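Local coordinates for protein Rab GDP-dissociation inhibitor (Saccharomyces cerevisiae, PDB 3CPI) that binds GDP-bound Rab GTPases, inhibits release of their GDP, extracts YPT7 from vacuolar membranes and is essential for yeast secretion, at residues P86-A91 with S230-P235; G305-R310 with T366-D371. All coordinates share one frame; numbering follows the deposited sequence.

Overall arrangement
Both contacts are antiparallel strand pairings within one branched mixed sheet of Rab GDI, and they follow each other along the chain: interaction 1 closes at P235, well before interaction 2 opens at G305. Their centres lie about 24 Å apart and their nearest atoms about 5 Å, without touching. Interaction 1 is buried near the middle of the molecule, joining the short strand 89-90 to strand 232-235; interaction 2, about 17 Å from the centre of the chain, joins strands 301-315 and 360-367. Strands 110-120, 328-332 and 343-349 connect the two pairings across the sheet. Interaction 1 also reaches the start of the region 234-259 that interacts with YPT1.

Interaction 1 of 2, residues P86-A91 with S230-P235; sequences PKFLMA and SPYLYP
F88 and Y234 meet through different first torsions: F88 keeps CG anti to its carbonyl carbon (chi1 -66°), while Y234 turns CG anti to its backbone N (chi1 -171°). With these torsions the F88 ring has an edge toward the face of Y234 in an offset edge-to-face pair, planes at 87° and centroids 5.8 Å apart. F88 CD2 comes within 3.9 Å of Y234 CD1, and the other end of the F88 side chain rests its CB on CB of Y232, the two side chains crossing near a right angle. M90, bent at chi2 and chi3, folds back so that SD lies 3.9 Å from P231 CB and CE reaches Y232 CE1.

L89 and L233 form the antiparallel hydrogen-bonded pair: L89 N gives to a lone pair of L233 O at 2.9 Å, and L233 N returns a bond to L89 O. Farther along, A91 N donates almost straight to P231 O at 2.7 Å, and A91 CB packs on L233 CD1. Toward K87, a water donates to both K87 O and L233 O. S230 OG accepts from Y232 N, an ST turn that leads into strand 232-235.

Y234 and P235 begin the YPT1-interacting region 234-259, so the pairing ties its start into the sheet. Y234 OH is hydrogen-bonded to D83, and K87 NZ forms a salt bridge with D416. Strand 110-120 bonds to the backbones of Y232 and Y234, making 232-235 an inner strand; helix 210-227 packs against M90 and P231, and V348 of strand 343-349 touches F88 and Y234.

Interaction 2 of 2, residues G305-R310 with T366-D371; sequences GQRVIR and TIIETD
R307 and I368 meet through both backbone and side chain. I368 N donates to R307 O at 2.9 Å, with an N-H...O angle of 169°. I368 CB and CG1 pack at R307 O, while CD1 and CG2 meet the arginine side chain: CD1 is 3.9 Å from R307 CB and also sits over one face of the guanidinium, toward its rim, and CG2 approaches NH1. The bend at chi3 (67°) turns the guanidinium back over the isoleucine. I368 also spreads along the strand to I309, its CG1 lying 4.0 Å from I309 CG2.

I309 and T366 form the antiparallel hydrogen-bonded pair: I309 N gives to T366 O at 3.1 Å and T366 N to I309 O, and their CG2 methyls meet obliquely. V308 and I367 are the neighbouring non-hydrogen-bonded pair, with side chains on the opposite face from those of I309 and T366. V308 CG2 lies 3.4 Å from T366 O, while the extended Q306 side chain lays its amide end beside the branches of I367, OE1 being 3.9 Å from CG2.

Two waters extend the pairing beyond the strand bonds. One accepts from R307 N and donates to I368 O at 2.6 Å; another accepts from R307 NH1 and donates to T370 O, tying the exposed arginine to the chain leaving the strand. After the strand, E376 of helix 373-376 accepts hydrogen bonds from E369 N and T370 OG1. T366 OG1, on the strand itself, is hydrogen-bonded to D342 O.

Strand 301-315 is an inner strand of the mixed sheet, flanked antiparallel by 360-367, which ends at this contact, and by 389-400, which bonds to Q306, V308 and R310. I394 of 389-400 touches both R307 and I368, and P373 touches the side chains of I309 and I368.

Interaction 1 of 2, residues P86-A91 with S230-P235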
ATOM      1  N   PRO A  86       4.804  -4.100  -3.675  1.00 26.16           N
ATOM      2  CA  PRO A  86       5.389  -3.064  -2.828  1.00 25.86           C
ATOM      3  C   PRO A  86       4.452  -1.866  -2.679  1.00 25.44           C
ATOM      4  O   PRO A  86       3.805  -1.443  -3.649  1.00 25.06           O
ATOM      5  CB  PRO A  86       6.662  -2.668  -3.587  1.00 26.03           C
ATOM      6  CG  PRO A  86       6.361  -2.985  -5.013  1.00 25.39           C
ATOM      7  CD  PRO A  86       5.436  -4.154  -5.008  1.00 25.71           C
ATOM      8  N   LYS A  87       4.372  -1.349  -1.458  1.00 25.21           N
ATOM      9  CA  LYS A  87       3.562  -0.180  -1.148  1.00 24.91           C
ATOM     10  C   LYS A  87       4.281   0.679  -0.115  1.00 25.17           C
ATOM     11  O   LYS A  87       4.974   0.161   0.767  1.00 24.90           O
ATOM     12  CB  LYS A  87       2.184  -0.589  -0.618  1.00 24.91           C
ATOM     13  CG  LYS A  87       1.299  -1.333  -1.616  1.00 24.75           C
ATOM     14  CD  LYS A  87      -0.129  -1.459  -1.099  1.00 24.65           C
ATOM     15  CE  LYS A  87      -1.000  -2.235  -2.076  1.00 24.55           C
ATOM     16  NZ  LYS A  87      -2.208  -1.469  -2.511  1.00 23.58           N
ATOM     17  N   PHE A  88       4.106   1.989  -0.236  1.00 25.29           N
ATOM     18  CA  PHE A  88       4.748   2.954   0.641  1.00 25.85           C
ATOM     19  C   PHE A  88       3.862   3.363   1.827  1.00 26.07           C
ATOM     20  O   PHE A  88       2.629   3.321   1.753  1.00 25.76           O
ATOM     21  CB  PHE A  88       5.149   4.205  -0.155  1.00 25.70           C
ATOM     22  CG  PHE A  88       6.213   3.960  -1.196  1.00 26.32           C
ATOM     23  CD1 PHE A  88       6.124   4.559  -2.446  1.00 26.79           C
ATOM     24  CD2 PHE A  88       7.307   3.134  -0.927  1.00 26.63           C
ATOM     25  CE1 PHE A  88       7.111   4.348  -3.414  1.00 27.46           C
ATOM     26  CE2 PHE A  88       8.284   2.906  -1.891  1.00 26.56           C
ATOM     27  CZ  PHE A  88       8.190   3.519  -3.131  1.00 26.26           C
ATOM     28  N   LEU A  89       4.517   3.800   2.899  1.00 26.31           N
ATOM     29  CA  LEU A  89       3.859   4.157   4.144  1.00 26.70           C
ATOM     30  C   LEU A  89       3.861   5.670   4.282  1.00 27.23           C
ATOM     31  O   LEU A  89       4.917   6.298   4.190  1.00 27.41           O
ATOM     32  CB  LEU A  89       4.598   3.503   5.319  1.00 26.33           C
ATOM     33  CG  LEU A  89       4.171   3.805   6.761  1.00 27.16           C
ATOM     34  CD1 LEU A  89       2.735   3.365   7.033  1.00 26.61           C
ATOM     35  CD2 LEU A  89       5.136   3.186   7.794  1.00 26.41           C
ATOM     36  N   MET A  90       2.680   6.251   4.478  1.00 27.66           N
ATOM     37  CA  MET A  90       2.540   7.681   4.755  1.00 28.35           C
ATOM     38  C   MET A  90       3.086   7.932   6.164  1.00 28.73           C
ATOM     39  O   MET A  90       2.516   7.459   7.150  1.00 28.47           O
ATOM     40  CB  MET A  90       1.066   8.089   4.644  1.00 28.36           C
ATOM     41  CG  MET A  90       0.719   9.537   5.004  1.00 29.23           C
ATOM     42  SD  MET A  90       1.194  10.809   3.810  1.00 31.62           S
ATOM     43  CE  MET A  90       0.394  10.270   2.306  1.00 30.26           C
ATOM     44  N   ALA A  91       4.197   8.660   6.248  1.00 29.10           N
ATOM     45  CA  ALA A  91       4.924   8.830   7.509  1.00 29.93           C
ATOM     46  C   ALA A  91       4.063   9.176   8.726  1.00 30.37           C
ATOM     47  O   ALA A  91       4.232   8.571   9.776  1.00 30.86           O
ATOM     48  CB  ALA A  91       6.074   9.839   7.345  1.00 29.99           C
ATOM     49  N   SER A 230      10.220  13.219   1.204  1.00 38.70           N
ATOM     50  CA  SER A 230       8.906  12.816   0.709  1.00 36.86           C
ATOM     51  C   SER A 230       8.051  12.404   1.910  1.00 35.55           C
ATOM     52  O   SER A 230       8.570  12.297   3.024  1.00 35.76           O
ATOM     53  CB  SER A 230       9.026  11.671  -0.311  1.00 36.62           C
ATOM     54  OG  SER A 230       9.025  10.411   0.331  1.00 35.61           O
ATOM     55  N   PRO A 231       6.740  12.182   1.698  1.00 34.05           N
ATOM     56  CA  PRO A 231       5.914  11.753   2.820  1.00 32.82           C
ATOM     57  C   PRO A 231       5.961  10.244   3.078  1.00 31.70           C
ATOM     58  O   PRO A 231       5.324   9.776   4.011  1.00 31.41           O
ATOM     59  CB  PRO A 231       4.507  12.166   2.381  1.00 33.02           C
ATOM     60  CG  PRO A 231       4.537  12.087   0.891  1.00 33.04           C
ATOM     61  CD  PRO A 231       5.954  12.318   0.452  1.00 33.90           C
ATOM     62  N   TYR A 232       6.731   9.506   2.277  1.00 30.69           N
ATOM     63  CA  TYR A 232       6.632   8.050   2.217  1.00 29.60           C
ATOM     64  C   TYR A 232       7.792   7.329   2.865  1.00 29.68           C
ATOM     65  O   TYR A 232       8.948   7.739   2.716  1.00 29.47           O
ATOM     66  CB  TYR A 232       6.510   7.579   0.765  1.00 28.82           C
ATOM     67  CG  TYR A 232       5.310   8.157   0.067  1.00 28.57           C
ATOM     68  CD1 TYR A 232       4.023   7.816   0.483  1.00 27.12           C
ATOM     69  CD2 TYR A 232       5.455   9.059  -0.997  1.00 27.06           C
ATOM     70  CE1 TYR A 232       2.915   8.348  -0.131  1.00 27.82           C
ATOM     71  CE2 TYR A 232       4.340   9.594  -1.628  1.00 27.20           C
ATOM     72  CZ  TYR A 232       3.073   9.236  -1.177  1.00 27.21           C
ATOM     73  OH  TYR A 232       1.955   9.737  -1.764  1.00 26.84           O
ATOM     74  N   LEU A 233       7.466   6.234   3.553  1.00 29.60           N
ATOM     75  CA  LEU A 233       8.455   5.350   4.157  1.00 29.91           C
ATOM     76  C   LEU A 233       8.423   3.943   3.544  1.00 30.42           C
ATOM     77  O   LEU A 233       7.400   3.490   3.014  1.00 30.42           O
ATOM     78  CB  LEU A 233       8.257   5.281   5.677  1.00 29.50           C
ATOM     79  CG  LEU A 233       8.386   6.584   6.484  1.00 29.15           C
ATOM     80  CD1 LEU A 233       7.795   6.407   7.871  1.00 27.00           C
ATOM     81  CD2 LEU A 233       9.838   7.044   6.589  1.00 29.02           C
ATOM     82  N   TYR A 234       9.557   3.258   3.627  1.00 30.85           N
ATOM     83  CA  TYR A 234       9.694   1.911   3.116  1.00 31.07           C
ATOM     84  C   TYR A 234      10.729   1.177   3.972  1.00 31.56           C
ATOM     85  O   TYR A 234      11.777   1.755   4.298  1.00 31.55           O
ATOM     86  CB  TYR A 234      10.114   1.951   1.652  1.00 30.91           C
ATOM     87  CG  TYR A 234      10.085   0.609   0.955  1.00 31.04           C
ATOM     88  CD1 TYR A 234       8.876  -0.014   0.642  1.00 30.89           C
ATOM     89  CD2 TYR A 234      11.271  -0.030   0.592  1.00 30.44           C
ATOM     90  CE1 TYR A 234       8.849  -1.251  -0.013  1.00 31.41           C
ATOM     91  CE2 TYR A 234      11.259  -1.257  -0.058  1.00 30.84           C
ATOM     92  CZ  TYR A 234      10.046  -1.864  -0.358  1.00 31.70           C
ATOM     93  OH  TYR A 234      10.038  -3.074  -1.009  1.00 31.39           O
ATOM     94  N   PRO A 235      10.434  -0.081   4.366  1.00 31.90           N
ATOM     95  CA  PRO A 235      11.323  -0.780   5.294  1.00 32.39           C
ATOM     96  C   PRO A 235      12.628  -1.185   4.637  1.00 32.82           C
ATOM     97  O   PRO A 235      12.652  -1.523   3.453  1.00 32.98           O
ATOM     98  CB  PRO A 235      10.529  -2.040   5.686  1.00 32.15           C
ATOM     99  CG  PRO A 235       9.144  -1.832   5.184  1.00 32.24           C
ATOM    100  CD  PRO A 235       9.275  -0.916   4.002  1.00 31.89           C
TER
HETATM  101  O   HOH W   1       6.349   0.792   3.342  1.00 27.45           O

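Interaction 2 of 2, residues G305-R310 with T366-D371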
ATOM      1  N   GLY A 305     -14.789  -7.446  -9.933  1.00 26.75           N
ATOM      2  CA  GLY A 305     -14.763  -7.134 -11.354  1.00 27.24           C
ATOM      3  C   GLY A 305     -13.407  -6.588 -11.780  1.00 27.88           C
ATOM      4  O   GLY A 305     -13.108  -6.513 -12.968  1.00 27.70           O
ATOM      5  N   GLN A 306     -12.583  -6.219 -10.799  1.00 28.23           N
ATOM      6  CA  GLN A 306     -11.294  -5.589 -11.066  1.00 29.01           C
ATOM      7  C   GLN A 306     -10.140  -6.573 -11.225  1.00 28.72           C
ATOM      8  O   GLN A 306     -10.019  -7.542 -10.480  1.00 28.75           O
ATOM      9  CB  GLN A 306     -10.956  -4.572  -9.970  1.00 28.94           C
ATOM     10  CG  GLN A 306     -11.813  -3.317  -9.998  1.00 29.42           C
ATOM     11  CD  GLN A 306     -11.359  -2.278  -8.982  1.00 30.36           C
ATOM     12  OE1 GLN A 306     -11.261  -1.089  -9.298  1.00 33.07           O
ATOM     13  NE2 GLN A 306     -11.085  -2.720  -7.756  1.00 31.42           N
ATOM     14  N   ARG A 307      -9.301  -6.308 -12.219  1.00 29.04           N
ATOM     15  CA  ARG A 307      -8.020  -6.988 -12.370  1.00 29.01           C
ATOM     16  C   ARG A 307      -6.911  -5.944 -12.373  1.00 28.53           C
ATOM     17  O   ARG A 307      -7.068  -4.864 -12.944  1.00 28.42           O
ATOM     18  CB  ARG A 307      -7.988  -7.811 -13.658  1.00 29.21           C
ATOM     19  CG  ARG A 307      -8.868  -9.046 -13.602  1.00 31.00           C
ATOM     20  CD  ARG A 307      -9.364  -9.470 -14.973  1.00 33.51           C
ATOM     21  NE  ARG A 307      -8.283  -9.935 -15.842  1.00 34.87           N
ATOM     22  CZ  ARG A 307      -7.934  -9.352 -16.986  1.00 35.96           C
ATOM     23  NH1 ARG A 307      -8.586  -8.276 -17.424  1.00 36.03           N
ATOM     24  NH2 ARG A 307      -6.936  -9.855 -17.702  1.00 37.00           N
ATOM     25  N   VAL A 308      -5.797  -6.275 -11.733  1.00 28.31           N
ATOM     26  CA  VAL A 308      -4.634  -5.384 -11.663  1.00 28.12           C
ATOM     27  C   VAL A 308      -3.433  -5.957 -12.437  1.00 28.20           C
ATOM     28  O   VAL A 308      -3.101  -7.144 -12.312  1.00 28.12           O
ATOM     29  CB  VAL A 308      -4.245  -5.084 -10.180  1.00 28.29           C
ATOM     30  CG1 VAL A 308      -4.010  -6.382  -9.398  1.00 27.85           C
ATOM     31  CG2 VAL A 308      -3.026  -4.150 -10.088  1.00 27.46           C
ATOM     32  N   ILE A 309      -2.807  -5.124 -13.258  1.00 28.04           N
ATOM     33  CA  ILE A 309      -1.533  -5.496 -13.860  1.00 28.07           C
ATOM     34  C   ILE A 309      -0.391  -4.863 -13.073  1.00 27.93           C
ATOM     35  O   ILE A 309      -0.427  -3.661 -12.775  1.00 27.51           O
ATOM     36  CB  ILE A 309      -1.437  -5.154 -15.377  1.00 28.00           C
ATOM     37  CG1 ILE A 309      -0.117  -5.699 -15.955  1.00 28.20           C
ATOM     38  CG2 ILE A 309      -1.638  -3.635 -15.636  1.00 27.67           C
ATOM     39  CD1 ILE A 309       0.020  -5.581 -17.464  1.00 28.77           C
ATOM     40  N   ARG A 310       0.593  -5.689 -12.717  1.00 27.68           N
ATOM     41  CA  ARG A 310       1.828  -5.226 -12.094  1.00 28.07           C
ATOM     42  C   ARG A 310       3.029  -5.616 -12.949  1.00 28.44           C
ATOM     43  O   ARG A 310       3.149  -6.765 -13.372  1.00 28.80           O
ATOM     44  CB  ARG A 310       1.969  -5.764 -10.664  1.00 27.80           C
ATOM     45  CG  ARG A 310       0.857  -5.287  -9.751  1.00 27.60           C
ATOM     46  CD  ARG A 310       1.115  -5.525  -8.281  1.00 26.16           C
ATOM     47  NE  ARG A 310       0.015  -4.978  -7.486  1.00 26.55           N
ATOM     48  CZ  ARG A 310      -1.038  -5.675  -7.058  1.00 26.81           C
ATOM     49  NH1 ARG A 310      -1.143  -6.972  -7.322  1.00 27.07           N
ATOM     50  NH2 ARG A 310      -1.979  -5.080  -6.338  1.00 26.28           N
ATOM     51  N   THR A 366      -1.664  -0.738 -12.179  1.00 25.97           N
ATOM     52  CA  THR A 366      -2.926  -0.063 -12.465  1.00 25.81           C
ATOM     53  C   THR A 366      -4.071  -1.061 -12.595  1.00 26.07           C
ATOM     54  O   THR A 366      -3.843  -2.255 -12.809  1.00 25.81           O
ATOM     55  CB  THR A 366      -2.849   0.809 -13.743  1.00 25.72           C
ATOM     56  OG1 THR A 366      -3.940   1.737 -13.746  1.00 25.43           O
ATOM     57  CG2 THR A 366      -2.899  -0.048 -15.025  1.00 25.83           C
ATOM     58  N   ILE A 367      -5.299  -0.558 -12.463  1.00 26.37           N
ATOM     59  CA  ILE A 367      -6.501  -1.336 -12.742  1.00 26.70           C
ATOM     60  C   ILE A 367      -6.685  -1.420 -14.262  1.00 27.45           C
ATOM     61  O   ILE A 367      -6.722  -0.397 -14.951  1.00 27.17           O
ATOM     62  CB  ILE A 367      -7.770  -0.723 -12.060  1.00 26.75           C
ATOM     63  CG1 ILE A 367      -7.613  -0.669 -10.533  1.00 26.35           C
ATOM     64  CG2 ILE A 367      -9.041  -1.506 -12.426  1.00 25.76           C
ATOM     65  CD1 ILE A 367      -7.437  -2.038  -9.867  1.00 28.49           C
ATOM     66  N   ILE A 368      -6.790  -2.644 -14.772  1.00 28.01           N
ATOM     67  CA  ILE A 368      -6.939  -2.890 -16.206  1.00 29.12           C
ATOM     68  C   ILE A 368      -8.302  -2.423 -16.714  1.00 30.08           C
ATOM     69  O   ILE A 368      -9.333  -2.709 -16.100  1.00 29.83           O
ATOM     70  CB  ILE A 368      -6.764  -4.397 -16.530  1.00 29.29           C
ATOM     71  CG1 ILE A 368      -5.359  -4.859 -16.154  1.00 28.67           C
ATOM     72  CG2 ILE A 368      -7.095  -4.708 -18.001  1.00 28.55           C
ATOM     73  CD1 ILE A 368      -5.255  -6.344 -16.011  1.00 30.93           C
ATOM     74  N   GLU A 369      -8.289  -1.707 -17.838  1.00 31.34           N
ATOM     75  CA  GLU A 369      -9.514  -1.282 -18.512  1.00 32.94           C
ATOM     76  C   GLU A 369      -9.551  -1.598 -20.021  1.00 33.95           C
ATOM     77  O   GLU A 369     -10.454  -1.140 -20.721  1.00 34.37           O
ATOM     78  CB  GLU A 369      -9.766   0.212 -18.277  1.00 32.70           C
ATOM     79  CG  GLU A 369      -8.712   1.133 -18.875  1.00 32.86           C
ATOM     80  CD  GLU A 369      -8.969   2.589 -18.544  1.00 33.34           C
ATOM     81  OE1 GLU A 369      -9.215   3.376 -19.489  1.00 32.48           O
ATOM     82  OE2 GLU A 369      -8.941   2.941 -17.339  1.00 33.72           O
ATOM     83  N   THR A 370      -8.581  -2.367 -20.519  1.00 35.30           N
ATOM     84  CA  THR A 370      -8.576  -2.771 -21.935  1.00 36.40           C
ATOM     85  C   THR A 370      -8.288  -4.263 -22.119  1.00 37.71           C
ATOM     86  O   THR A 370      -7.866  -4.948 -21.181  1.00 37.56           O
ATOM     87  CB  THR A 370      -7.538  -1.980 -22.793  1.00 36.25           C
ATOM     88  OG1 THR A 370      -6.223  -2.499 -22.566  1.00 35.36           O
ATOM     89  CG2 THR A 370      -7.570  -0.473 -22.511  1.00 35.74           C
ATOM     90  N   ASP A 371      -8.496  -4.749 -23.345  1.00 39.14           N
ATOM     91  CA  ASP A 371      -8.137  -6.126 -23.715  1.00 40.53           C
ATOM     92  C   ASP A 371      -6.621  -6.344 -23.806  1.00 40.63           C
ATOM     93  O   ASP A 371      -6.155  -7.487 -23.838  1.00 40.77           O
ATOM     94  CB  ASP A 371      -8.851  -6.571 -25.012  1.00 41.12           C
ATOM     95  CG  ASP A 371      -8.598  -5.630 -26.208  1.00 43.51           C
ATOM     96  OD1 ASP A 371      -8.230  -4.445 -26.010  1.00 45.83           O
ATOM     97  OD2 ASP A 371      -8.790  -6.081 -27.367  1.00 46.32           O
TER
HETATM   98  O   HOH W   2     -10.108  -4.470 -14.375  1.00 31.20           O
HETATM   99  O   HOH W   3      -8.193  -7.563 -20.229  1.00 46.81           O